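Local coordinates for inositol monophosphatase family protein (Staphylococcus aureus, PDB 5I3S) that probably hydrolyses the phosphate ester of inositol monophosphate or a related small phosphorylated substrate, as a member of the metal-dependent FIG phosphatase superfamily, at residues 4-9 / 78-83; 8-13 / 50-55; 16-21 / 43-48; 113-118 / 122-127; 179-184 / 194-199. All blocks are in the same frame, centred on the assembly; numbering follows the deposited sequence.

Contact 1. Residues 4-9 / 78-83; sequences YGFAQG and TVWVVD
W80, on strand 78-83, meets helix 2-24 through F6 and A7, and the whole contact is made by the far rim of its indole. Just before it, T78 bonds through its backbone to Q61 of the neighbouring strand 61-64, and V79 to Y105 on the other flank, so this is an inner strand of the larger sheet. W80 itself turns its CB toward the helix. Its CG lies anti to the carbonyl carbon (chi1 -73°), and the indole extends from the sheet until its six-membered ring arrives at the helix. CH2 is the leading atom: it lies 3.5 Å from F6 CE2 and 3.7 Å from A7 CB. CZ2 follows beside it, 3.7 Å from F6 CE2 and in the plane of the phenyl ring, at its edge. The two rings meet rim to rim, with planes at 76° and centroids 5.7 Å apart, and neither lies over the face of the other. At the polar end of the indole, NE1 is hydrogen-bonded to H60 ND1. From W80 the strand runs on to D83, away from the helix. Helix 2-24 packs here on a face of the larger sheet, as an outer helix layer of the sugar phosphatase fold. The interface is purely apolar, held by dispersion and exclusion of water, while the one polar atom of the indole is satisfied outside it.

Contact 2. Residues 8-13 / 50-55; sequences QGLIQE and FDTILE
L10 of helix 2-24 carries this contact alone on its side, spreading its two methyl branches over T52 and I53 of helix 37-56. Everything that passes between the two segments is apolar. With CG anti to the backbone N (chi1 176°), L10 is extended toward the second helix and meets T52 tip to tip: CD1 is 3.5 Å from T52 CG2 and 3.7 Å from T52 CB. The other branch, CD2, lies 3.9 Å from I53 CG1, the two side chains crossing at about a right angle. The CB of I53 does not itself aim at L10; the outer part of the chain brings it nearer.

The polar groups of T52 are used inside its own helix: OG1 is hydrogen-bonded to F48 O, one turn earlier, and T52 O receives a hydrogen bond from T56 OG1. F48 and I49 also pack against the leucine.

This is helix-helix packing within the N-terminal pair 2-24 and 37-56, which lies against the larger sheet, where W80 of strand 78-83 touches both L10 and I53. With its hydroxyl bonded within its own helix, T52 presents its CG2 methyl to the leucine, and the helices are joined at this level by hydrocarbon packing.

Contact 3. Residues 16-21 / 43-48; sequences IRIKQL and KATEDF
Helices 16-21 and 43-48 run nearly antiparallel, their axes 10.1 Å apart at closest approach with 152° between their directions, and their backbones come nearest at I18 and T45. The main side-chain event is a stack of R17 on F48. The guanidinium lies flat on the phenyl ring, planes at 14° and centres 4.1 Å apart, with F48 CD1 beneath its centre, 3.5 Å from R17 CZ. Closer to the backbone, R17 CD stands over the middle of the same ring face, 3.8 Å from the centroid, in a CH-pi contact. A bend at chi3 (73°) allows this: the chain comes across the ring at CD and then turns, so that NE, CZ and NH1 lie over the CG-CD1-CE1 side.

These segments belong to the N-terminal pair of antiparallel helices, 2-24 and 37-56, that packs beside the larger sheet in the sugar phosphatase fold. Deeper in the interface, I18 CG1 lies 3.3 Å from T45 OG1, the two side chains crossing at about a right angle. That hydroxyl is hydrogen-bonded to V41 O, one turn back, so it is engaged in its own helix where the isoleucine packs against it. Toward the other end, L21 CD1 touches A44 CB at 3.6 Å, and V41 extends this apolar patch against both I18 and L21.

Contact 4. Residues 113-118 / 122-127; sequences GFVYDV and VLYHAK
Y116 and L123 face each other as a non-hydrogen-bonded pair of two antiparallel strands, and the tyrosine can be followed outward from there. Its CB lies 3.8 Å from L123 CD1. CG is anti to the backbone N (chi1 -175°), which directs the ring along the partner strand toward V122. CD1 then comes 3.5 Å from V122 O, which sits at the ring edge; CE1, next along, is 3.8 Å from V122 N. V118 CA stands over one face of the ring, and OH at the tip is hydrogen-bonded to D121 OD1 in the turn.

The strands are zipped by backbone bonds at three pairs. Y124 N gives V115 O a 2.8 Å bond, returned by V115 N to Y124 O; D117 and V122 bond both ways near the turn. At the other end G113 N reaches A126 O at 3.0 Å, but the return bond from A126 N is weak. On the sheet face carrying Y116, F114 CD1 packs 3.7 Å from H125 CB, and helix 2-24 covers F114 and L123. On the other face V115 and Y124 pack toward helices 184-193 and 206-218. This is a beta hairpin of two inner, neighbouring strands of the larger sheet, held between helix layers in the alpha-beta-alpha-beta-alpha sandwich of the inositol monophosphatase family.

Contact 5. Residues 179-184 / 194-199; sequences RAYGSA and GNLEAY. With PO4 (phosphate ion), chain E.
A phosphate ion sits at the far end of this contact, where Y199 OH donates a 2.6 Å hydrogen bond to its O4. That oxygen lies in the plane of the Y199 ring, at its edge. With CG anti to the backbone N (chi1 169°), the tyrosine reaches out from its strand, and OH passes 3.7 Å from A184 CB on the way to the ion. From the 179-184 loop, G182 CA lies 3.2 Å from phosphate O1, and S183 N is 3.5 Å from the same oxygen. S183 is the N-cap of helix 184-193, its OG bonded to D86 O and only weakly to L186 N.

The rest of the contact is apolar and centres on L196. Its CD1 is 3.9 Å from Y181 CE2, the two side chains sliding past each other in opposite directions, and CD2 lies 4.0 Å from R179 CB. Y181 OH pairs with Q94 of the second subunit, and R179 with S177 and with N90 of that subunit.

The loop thus faces the ion with A180, G182 and S183 and the second subunit with R179 to Y181. The ion, probably from the crystallisation liquor, may mark part of the substrate pocket, near the dimer interface; the helix dipole would probably favour an anion there.

Contacts 1, 2 and 3 follow helix 2-24 from its start toward its end, and contacts 2 and 3, with centres 11 Å apart, both pair it with helix 37-56. Contact 3 is nested along the chain inside the loops closed by contacts 1 and 2. Contact 4 comes later in sequence but lies in the same large sheet as strand 78-83, and a hydrogen bond between Y4 OH and H125 ND1 ties it to contact 1. Contact 5 comes last, across the chain's centre from contact 1, at strand 198-201 of the smaller sheet, about 16 Å from contact 4 between centres. The helix pair and large sheet thus form one continuous body, while contact 5 reaches the second subunit.

Contact 1. Residues 4-9 / 78-83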
# COMPACT_ATOMS: atom_id res chain seq x y z
N TYR A 4 15.98 19.33 18.53
CA TYR A 4 14.94 19.08 17.55
C TYR A 4 15.31 19.54 16.15
O TYR A 4 15.18 18.77 15.19
CB TYR A 4 13.68 19.82 17.97
CG TYR A 4 12.47 19.51 17.13
CD1 TYR A 4 11.97 18.21 17.07
CD2 TYR A 4 11.80 20.51 16.44
CE1 TYR A 4 10.84 17.91 16.32
CE2 TYR A 4 10.67 20.21 15.69
CZ TYR A 4 10.20 18.90 15.63
OH TYR A 4 9.07 18.60 14.90
N GLY A 5 15.77 20.81 16.06
CA GLY A 5 16.18 21.41 14.81
C GLY A 5 17.35 20.69 14.18
O GLY A 5 17.33 20.43 12.98
N PHE A 6 18.39 20.39 14.98
CA PHE A 6 19.53 19.53 14.56
C PHE A 6 19.04 18.17 14.01
O PHE A 6 19.55 17.68 13.00
CB PHE A 6 20.51 19.36 15.74
CG PHE A 6 21.58 18.31 15.54
CD1 PHE A 6 22.68 18.54 14.73
CD2 PHE A 6 21.50 17.11 16.18
CE1 PHE A 6 23.68 17.57 14.56
CE2 PHE A 6 22.47 16.13 16.00
CZ PHE A 6 23.57 16.36 15.19
N ALA A 7 18.04 17.56 14.65
CA ALA A 7 17.57 16.25 14.21
C ALA A 7 16.89 16.36 12.86
O ALA A 7 17.14 15.58 11.97
CB ALA A 7 16.65 15.64 15.24
N GLN A 8 16.03 17.36 12.73
CA GLN A 8 15.28 17.66 11.53
C GLN A 8 16.16 17.81 10.31
O GLN A 8 15.93 17.16 9.30
CB GLN A 8 14.43 18.90 11.79
CG GLN A 8 13.44 19.27 10.73
CD GLN A 8 12.25 20.00 11.30
OE1 GLN A 8 11.62 19.53 12.24
NE2 GLN A 8 11.95 21.15 10.74
N GLY A 9 17.19 18.61 10.40
CA GLY A 9 18.09 18.85 9.28
C GLY A 9 18.91 17.63 8.95
O GLY A 9 19.01 17.23 7.77
N THR A 78 20.30 10.61 27.01
CA THR A 78 19.63 10.94 25.75
C THR A 78 19.92 9.83 24.74
O THR A 78 21.08 9.42 24.60
CB THR A 78 19.98 12.37 25.20
OG1 THR A 78 19.69 13.36 26.20
CG2 THR A 78 19.11 12.68 23.93
N VAL A 79 18.86 9.34 24.08
CA VAL A 79 18.95 8.19 23.20
C VAL A 79 18.27 8.41 21.85
O VAL A 79 17.09 8.70 21.80
CB VAL A 79 18.38 6.94 23.89
CG1 VAL A 79 18.46 5.74 22.97
CG2 VAL A 79 19.17 6.69 25.16
N TRP A 80 19.06 8.23 20.77
CA TRP A 80 18.60 8.35 19.39
C TRP A 80 18.29 6.94 18.93
O TRP A 80 19.21 6.11 18.91
CB TRP A 80 19.70 8.96 18.48
CG TRP A 80 19.92 10.46 18.71
CD1 TRP A 80 20.27 11.05 19.87
CD2 TRP A 80 19.78 11.52 17.75
NE1 TRP A 80 20.39 12.40 19.70
CE2 TRP A 80 20.09 12.72 18.41
CE3 TRP A 80 19.45 11.57 16.39
CZ2 TRP A 80 20.08 13.96 17.77
CZ3 TRP A 80 19.42 12.79 15.76
CH2 TRP A 80 19.72 13.97 16.45
N VAL A 81 17.05 6.66 18.57
CA VAL A 81 16.76 5.31 18.05
C VAL A 81 16.46 5.36 16.55
O VAL A 81 15.44 5.92 16.14
CB VAL A 81 15.80 4.47 18.96
CG1 VAL A 81 14.77 5.32 19.63
CG2 VAL A 81 15.17 3.29 18.25
N VAL A 82 17.38 4.83 15.74
CA VAL A 82 17.33 5.11 14.32
C VAL A 82 17.18 3.86 13.46
O VAL A 82 17.90 2.88 13.67
CB VAL A 82 18.47 6.09 13.83
CG1 VAL A 82 19.42 6.52 14.91
CG2 VAL A 82 19.19 5.67 12.55
N ASP A 83 16.25 3.92 12.49
CA ASP A 83 16.26 2.99 11.35
C ASP A 83 16.67 3.77 10.09
O ASP A 83 15.88 4.59 9.55
CB ASP A 83 14.91 2.27 11.14
CG ASP A 83 15.04 1.02 10.22
OD1 ASP A 83 16.08 0.85 9.58
OD2 ASP A 83 14.08 0.23 10.10

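Contact 2. Residues 8-13 / 50-55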
# COMPACT_ATOMS: atom_id res chain seq x y z
N GLN A 8 16.03 17.36 12.73
CA GLN A 8 15.28 17.66 11.53
C GLN A 8 16.16 17.81 10.31
O GLN A 8 15.93 17.16 9.30
CB GLN A 8 14.43 18.90 11.79
CG GLN A 8 13.44 19.27 10.73
CD GLN A 8 12.25 20.00 11.30
OE1 GLN A 8 11.62 19.53 12.24
NE2 GLN A 8 11.95 21.15 10.74
N GLY A 9 17.19 18.61 10.40
CA GLY A 9 18.09 18.85 9.28
C GLY A 9 18.91 17.63 8.95
O GLY A 9 19.01 17.23 7.77
N LEU A 10 19.46 17.01 9.99
CA LEU A 10 20.18 15.74 9.87
C LEU A 10 19.38 14.68 9.10
O LEU A 10 19.90 14.04 8.20
CB LEU A 10 20.50 15.20 11.26
CG LEU A 10 21.18 13.83 11.32
CD1 LEU A 10 22.49 13.87 10.56
CD2 LEU A 10 21.43 13.42 12.75
N ILE A 11 18.12 14.47 9.44
CA ILE A 11 17.38 13.39 8.76
C ILE A 11 17.17 13.73 7.27
O ILE A 11 17.31 12.86 6.42
CB ILE A 11 16.10 12.99 9.53
CG1 ILE A 11 15.60 11.63 9.08
CG2 ILE A 11 15.04 14.07 9.45
CD1 ILE A 11 14.41 11.14 9.89
N GLN A 12 16.86 15.00 6.99
CA GLN A 12 16.67 15.50 5.63
C GLN A 12 17.96 15.40 4.81
O GLN A 12 17.96 14.92 3.69
CB GLN A 12 16.15 16.92 5.66
CG GLN A 12 14.69 16.98 6.02
CD GLN A 12 14.20 18.39 6.33
OE1 GLN A 12 14.48 18.96 7.40
NE2 GLN A 12 13.45 18.96 5.40
N GLU A 13 19.06 15.78 5.42
CA GLU A 13 20.34 15.72 4.78
C GLU A 13 20.77 14.25 4.51
O GLU A 13 21.27 13.93 3.41
CB GLU A 13 21.33 16.54 5.64
CG GLU A 13 22.70 16.82 5.03
CD GLU A 13 22.65 17.29 3.61
OE1 GLU A 13 21.91 18.25 3.32
OE2 GLU A 13 23.35 16.66 2.77
N PHE A 50 24.97 8.37 12.91
CA PHE A 50 25.79 8.15 14.10
C PHE A 50 26.89 9.23 14.27
O PHE A 50 27.00 9.89 15.32
CB PHE A 50 26.39 6.74 14.01
CG PHE A 50 27.35 6.41 15.11
CD1 PHE A 50 26.91 6.35 16.43
CD2 PHE A 50 28.69 6.13 14.82
CE1 PHE A 50 27.79 6.03 17.46
CE2 PHE A 50 29.58 5.81 15.84
CZ PHE A 50 29.12 5.76 17.17
N ASP A 51 27.68 9.45 13.23
CA ASP A 51 28.87 10.32 13.34
C ASP A 51 28.54 11.76 13.53
O ASP A 51 29.25 12.46 14.21
CB ASP A 51 29.78 10.21 12.12
CG ASP A 51 30.44 8.88 12.02
OD1 ASP A 51 30.57 8.18 13.05
OD2 ASP A 51 30.80 8.52 10.88
N THR A 52 27.49 12.21 12.88
CA THR A 52 27.02 13.58 13.05
C THR A 52 26.49 13.82 14.46
O THR A 52 26.75 14.88 15.03
CB THR A 52 25.92 13.85 12.02
OG1 THR A 52 26.49 13.65 10.74
CG2 THR A 52 25.32 15.25 12.14
N ILE A 53 25.72 12.87 15.01
CA ILE A 53 25.23 12.99 16.40
C ILE A 53 26.45 13.05 17.37
O ILE A 53 26.56 14.01 18.10
CB ILE A 53 24.26 11.84 16.83
CG1 ILE A 53 22.98 11.77 15.97
CG2 ILE A 53 23.87 12.01 18.30
CD1 ILE A 53 22.39 10.36 15.88
N LEU A 54 27.35 12.05 17.30
CA LEU A 54 28.57 11.94 18.13
C LEU A 54 29.49 13.18 18.11
O LEU A 54 29.99 13.60 19.15
CB LEU A 54 29.39 10.68 17.75
N GLU A 55 29.71 13.75 16.92
CA GLU A 55 30.49 15.00 16.76
C GLU A 55 29.88 16.15 17.55
O GLU A 55 30.60 16.96 18.14
CB GLU A 55 30.60 15.42 15.28

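Contact 3. Residues 16-21 / 43-48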
# COMPACT_ATOMS: atom_id res chain seq x y z
N ILE A 16 19.01 13.14 1.35
CA ILE A 16 19.77 13.56 0.17
C ILE A 16 20.92 12.61 -0.17
O ILE A 16 21.15 12.29 -1.33
CB ILE A 16 20.21 15.03 0.29
CG1 ILE A 16 18.96 15.91 0.11
CG2 ILE A 16 21.26 15.41 -0.74
CD1 ILE A 16 19.18 17.39 0.29
N ARG A 17 21.63 12.16 0.85
CA ARG A 17 22.69 11.17 0.63
C ARG A 17 22.20 9.79 0.21
O ARG A 17 22.92 9.12 -0.52
CB ARG A 17 23.58 11.05 1.85
CG ARG A 17 24.32 12.34 2.10
CD ARG A 17 24.90 12.39 3.50
NE ARG A 17 26.05 11.50 3.66
CZ ARG A 17 27.31 11.88 3.93
NH1 ARG A 17 27.65 13.16 4.08
NH2 ARG A 17 28.25 10.96 4.05
N ILE A 18 21.00 9.38 0.67
CA ILE A 18 20.38 8.16 0.13
C ILE A 18 20.10 8.27 -1.38
O ILE A 18 20.49 7.38 -2.13
CB ILE A 18 19.08 7.72 0.89
CG1 ILE A 18 19.46 7.17 2.25
CG2 ILE A 18 18.32 6.64 0.11
CD1 ILE A 18 18.31 6.62 3.06
N LYS A 19 19.48 9.36 -1.83
CA LYS A 19 19.22 9.56 -3.29
C LYS A 19 20.53 9.64 -4.13
O LYS A 19 20.59 9.11 -5.23
CB LYS A 19 18.32 10.78 -3.57
CG LYS A 19 17.07 10.83 -2.68
CD LYS A 19 15.79 11.27 -3.38
CE LYS A 19 15.82 12.68 -3.94
NZ LYS A 19 16.48 13.69 -3.07
N GLN A 20 21.56 10.27 -3.59
CA GLN A 20 22.87 10.28 -4.24
C GLN A 20 23.46 8.89 -4.43
O GLN A 20 24.00 8.60 -5.51
CB GLN A 20 23.88 11.14 -3.46
CG GLN A 20 23.73 12.61 -3.77
CD GLN A 20 24.46 13.51 -2.79
OE1 GLN A 20 25.27 13.06 -1.96
NE2 GLN A 20 24.16 14.78 -2.86
N LEU A 21 23.37 8.04 -3.40
CA LEU A 21 23.85 6.68 -3.52
C LEU A 21 23.04 5.87 -4.54
O LEU A 21 23.63 5.12 -5.35
CB LEU A 21 23.97 5.98 -2.15
CG LEU A 21 25.16 6.52 -1.32
CD1 LEU A 21 25.07 6.16 0.16
CD2 LEU A 21 26.51 6.07 -1.85
N LYS A 43 24.20 0.92 5.77
CA LYS A 43 25.43 1.21 6.54
C LYS A 43 25.85 2.67 6.35
O LYS A 43 26.11 3.35 7.33
CB LYS A 43 26.60 0.26 6.17
N ALA A 44 25.87 3.14 5.10
CA ALA A 44 26.27 4.52 4.81
C ALA A 44 25.42 5.49 5.62
O ALA A 44 25.96 6.38 6.33
CB ALA A 44 26.14 4.84 3.33
N THR A 45 24.11 5.29 5.55
CA THR A 45 23.15 6.19 6.19
C THR A 45 23.29 6.16 7.72
O THR A 45 23.32 7.22 8.37
CB THR A 45 21.70 5.88 5.75
OG1 THR A 45 21.63 5.87 4.31
CG2 THR A 45 20.73 6.88 6.31
N GLU A 46 23.45 4.97 8.31
CA GLU A 46 23.57 4.93 9.80
C GLU A 46 24.91 5.52 10.29
O GLU A 46 24.94 6.24 11.31
CB GLU A 46 23.36 3.52 10.42
CG GLU A 46 23.40 3.57 11.95
CD GLU A 46 22.55 2.51 12.65
OE1 GLU A 46 21.54 2.06 12.09
OE2 GLU A 46 22.90 2.14 13.79
N ASP A 47 25.98 5.23 9.58
CA ASP A 47 27.31 5.80 9.92
C ASP A 47 27.33 7.32 9.82
O ASP A 47 27.92 7.98 10.68
CB ASP A 47 28.42 5.20 9.04
CG ASP A 47 28.73 3.78 9.40
OD1 ASP A 47 28.45 3.42 10.57
OD2 ASP A 47 29.26 3.03 8.55
N PHE A 48 26.66 7.89 8.81
CA PHE A 48 26.50 9.34 8.71
C PHE A 48 25.71 9.86 9.89
O PHE A 48 26.13 10.81 10.52
CB PHE A 48 25.79 9.76 7.40
CG PHE A 48 25.42 11.23 7.36
CD1 PHE A 48 26.40 12.22 7.30
CD2 PHE A 48 24.09 11.63 7.39
CE1 PHE A 48 26.06 13.59 7.26
CE2 PHE A 48 23.74 12.98 7.34
CZ PHE A 48 24.73 13.96 7.29

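Contact 4. Residues 113-118 / 122-127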
# COMPACT_ATOMS: atom_id res chain seq x y z
N GLY A 113 9.96 12.73 17.53
CA GLY A 113 9.98 11.70 16.49
C GLY A 113 9.93 12.22 15.04
O GLY A 113 9.30 13.29 14.73
N PHE A 114 10.57 11.45 14.15
CA PHE A 114 10.76 11.80 12.74
C PHE A 114 10.62 10.58 11.85
O PHE A 114 11.31 9.61 12.09
CB PHE A 114 12.16 12.41 12.50
CG PHE A 114 12.49 13.60 13.39
CD1 PHE A 114 12.23 14.89 12.98
CD2 PHE A 114 13.09 13.40 14.64
CE1 PHE A 114 12.54 15.98 13.80
CE2 PHE A 114 13.40 14.48 15.47
CZ PHE A 114 13.13 15.77 15.04
N VAL A 115 9.73 10.62 10.84
CA VAL A 115 9.75 9.62 9.76
C VAL A 115 9.76 10.33 8.39
O VAL A 115 8.86 11.10 8.06
CB VAL A 115 8.74 8.42 9.90
CG1 VAL A 115 8.07 8.32 11.25
CG2 VAL A 115 7.70 8.36 8.86
N TYR A 116 10.86 10.13 7.66
CA TYR A 116 11.15 10.89 6.45
C TYR A 116 10.94 10.02 5.26
O TYR A 116 11.68 9.06 5.09
CB TYR A 116 12.59 11.43 6.44
CG TYR A 116 12.94 12.34 5.26
CD1 TYR A 116 11.99 13.20 4.69
CD2 TYR A 116 14.24 12.38 4.74
CE1 TYR A 116 12.32 14.05 3.62
CE2 TYR A 116 14.55 13.22 3.69
CZ TYR A 116 13.58 14.05 3.13
OH TYR A 116 13.88 14.86 2.08
N ASP A 117 9.91 10.32 4.48
CA ASP A 117 9.60 9.55 3.28
C ASP A 117 10.54 10.13 2.22
O ASP A 117 10.27 11.15 1.63
CB ASP A 117 8.10 9.65 2.87
CG ASP A 117 7.74 8.85 1.63
OD1 ASP A 117 8.64 8.58 0.78
OD2 ASP A 117 6.55 8.50 1.48
N VAL A 118 11.67 9.48 2.07
CA VAL A 118 12.78 10.02 1.32
C VAL A 118 12.38 10.33 -0.14
O VAL A 118 12.70 11.40 -0.62
CB VAL A 118 13.98 9.05 1.32
CG1 VAL A 118 15.07 9.55 0.38
CG2 VAL A 118 14.52 8.89 2.74
N VAL A 122 8.85 14.01 2.04
CA VAL A 122 7.86 14.37 3.06
C VAL A 122 8.34 13.89 4.41
O VAL A 122 8.53 12.69 4.64
CB VAL A 122 6.46 13.77 2.77
CG1 VAL A 122 5.47 14.22 3.84
CG2 VAL A 122 5.93 14.14 1.36
N LEU A 123 8.56 14.83 5.30
CA LEU A 123 9.07 14.56 6.62
C LEU A 123 7.90 14.67 7.53
O LEU A 123 7.30 15.74 7.61
CB LEU A 123 10.09 15.61 7.00
CG LEU A 123 10.60 15.54 8.45
CD1 LEU A 123 11.42 14.29 8.67
CD2 LEU A 123 11.44 16.76 8.74
N TYR A 124 7.55 13.57 8.21
CA TYR A 124 6.60 13.65 9.31
C TYR A 124 7.39 13.86 10.60
O TYR A 124 8.43 13.25 10.80
CB TYR A 124 5.69 12.41 9.37
CG TYR A 124 4.99 12.10 8.01
CD1 TYR A 124 3.72 12.60 7.72
CD2 TYR A 124 5.61 11.29 7.06
CE1 TYR A 124 3.09 12.34 6.50
CE2 TYR A 124 5.00 11.00 5.85
CZ TYR A 124 3.75 11.52 5.57
OH TYR A 124 3.17 11.25 4.37
N HIS A 125 6.89 14.71 11.47
CA HIS A 125 7.63 15.12 12.65
C HIS A 125 6.73 15.75 13.73
O HIS A 125 5.61 16.22 13.47
CB HIS A 125 8.83 16.03 12.27
CG HIS A 125 8.42 17.32 11.63
ND1 HIS A 125 8.59 18.54 12.24
CD2 HIS A 125 7.82 17.57 10.44
CE1 HIS A 125 8.11 19.49 11.45
NE2 HIS A 125 7.65 18.93 10.35
N ALA A 126 7.26 15.71 14.96
CA ALA A 126 6.49 16.01 16.18
C ALA A 126 7.48 16.13 17.33
O ALA A 126 8.40 15.32 17.46
CB ALA A 126 5.51 14.90 16.47
N LYS A 127 7.35 17.18 18.12
CA LYS A 127 8.09 17.26 19.38
C LYS A 127 7.04 16.96 20.38
O LYS A 127 5.94 17.46 20.23
CB LYS A 127 8.72 18.64 19.57
CG LYS A 127 9.30 18.89 20.96
CD LYS A 127 10.12 20.17 21.05
CE LYS A 127 10.27 20.72 22.48
NZ LYS A 127 10.20 19.73 23.60

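Contact 5. Residues 179-184 / 194-199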
# COMPACT_ATOMS: atom_id res chain seq x y z
N ARG A 179 -5.24 -3.31 4.10
CA ARG A 179 -4.15 -2.74 3.33
C ARG A 179 -2.83 -3.20 3.96
O ARG A 179 -2.80 -3.62 5.10
CB ARG A 179 -4.21 -1.20 3.39
CG ARG A 179 -5.50 -0.58 2.91
CD ARG A 179 -5.65 -0.72 1.39
NE ARG A 179 -6.87 -0.09 0.90
CZ ARG A 179 -8.05 -0.68 0.77
NH1 ARG A 179 -8.25 -1.98 1.07
NH2 ARG A 179 -9.06 0.03 0.28
N ALA A 180 -1.74 -3.11 3.20
CA ALA A 180 -0.39 -3.37 3.71
C ALA A 180 0.61 -2.75 2.75
O ALA A 180 0.59 -3.04 1.54
CB ALA A 180 -0.13 -4.88 3.81
N TYR A 181 1.48 -1.93 3.30
CA TYR A 181 2.35 -1.05 2.53
C TYR A 181 3.80 -1.38 2.66
O TYR A 181 4.60 -0.97 1.85
CB TYR A 181 2.08 0.40 2.93
CG TYR A 181 0.62 0.85 2.74
CD1 TYR A 181 -0.00 0.80 1.49
CD2 TYR A 181 -0.10 1.39 3.79
CE1 TYR A 181 -1.32 1.24 1.31
CE2 TYR A 181 -1.42 1.83 3.63
CZ TYR A 181 -2.03 1.74 2.38
OH TYR A 181 -3.33 2.17 2.24
N GLY A 182 4.15 -2.13 3.71
CA GLY A 182 5.48 -2.74 3.79
C GLY A 182 6.51 -1.87 4.51
O GLY A 182 7.67 -2.26 4.53
N SER A 183 6.11 -0.71 5.04
CA SER A 183 6.98 0.08 5.90
C SER A 183 6.32 0.46 7.22
O SER A 183 5.53 1.39 7.28
CB SER A 183 7.35 1.37 5.21
OG SER A 183 8.02 2.19 6.16
N ALA A 184 6.73 -0.19 8.30
CA ALA A 184 6.08 -0.03 9.57
C ALA A 184 5.99 1.41 10.05
O ALA A 184 4.93 1.84 10.50
CB ALA A 184 6.73 -0.92 10.61
N GLY A 194 -4.64 9.58 9.40
CA GLY A 194 -6.01 9.15 9.11
C GLY A 194 -6.18 8.33 7.85
O GLY A 194 -7.30 7.99 7.51
N ASN A 195 -5.08 7.97 7.17
CA ASN A 195 -5.15 7.11 6.00
C ASN A 195 -5.50 5.64 6.32
O ASN A 195 -6.06 4.93 5.47
CB ASN A 195 -3.86 7.19 5.17
CG ASN A 195 -3.93 8.29 4.12
OD1 ASN A 195 -4.79 9.22 4.19
ND2 ASN A 195 -3.04 8.21 3.12
N LEU A 196 -5.15 5.20 7.52
CA LEU A 196 -5.59 3.93 8.06
C LEU A 196 -6.13 4.20 9.47
O LEU A 196 -5.57 5.04 10.18
CB LEU A 196 -4.41 2.96 8.18
CG LEU A 196 -3.63 2.47 6.95
CD1 LEU A 196 -2.47 1.57 7.38
CD2 LEU A 196 -4.58 1.73 6.02
N GLU A 197 -7.16 3.48 9.87
CA GLU A 197 -7.73 3.62 11.19
C GLU A 197 -6.99 2.77 12.15
O GLU A 197 -6.92 3.13 13.32
CB GLU A 197 -9.23 3.29 11.24
CG GLU A 197 -10.17 4.39 10.72
CD GLU A 197 -10.34 4.45 9.21
OE1 GLU A 197 -9.85 3.58 8.45
OE2 GLU A 197 -11.02 5.38 8.76
N ALA A 198 -6.41 1.67 11.70
CA ALA A 198 -5.47 0.94 12.54
C ALA A 198 -4.46 0.13 11.73
O ALA A 198 -4.65 -0.16 10.56
CB ALA A 198 -6.23 0.01 13.46
N TYR A 199 -3.39 -0.26 12.43
CA TYR A 199 -2.30 -1.04 11.92
C TYR A 199 -1.86 -2.03 13.04
O TYR A 199 -1.84 -1.69 14.23
CB TYR A 199 -1.13 -0.11 11.55
CG TYR A 199 0.14 -0.85 11.25
CD1 TYR A 199 0.20 -1.74 10.17
CD2 TYR A 199 1.29 -0.66 12.02
CE1 TYR A 199 1.36 -2.44 9.87
CE2 TYR A 199 2.46 -1.37 11.75
CZ TYR A 199 2.50 -2.25 10.64
OH TYR A 199 3.64 -3.01 10.37
P PO4 E . 3.98 -4.60 7.02
O1 PO4 E . 4.81 -3.34 6.91
O2 PO4 E . 4.74 -5.77 6.50
O3 PO4 E . 2.72 -4.36 6.22
O4 PO4 E . 3.60 -4.79 8.47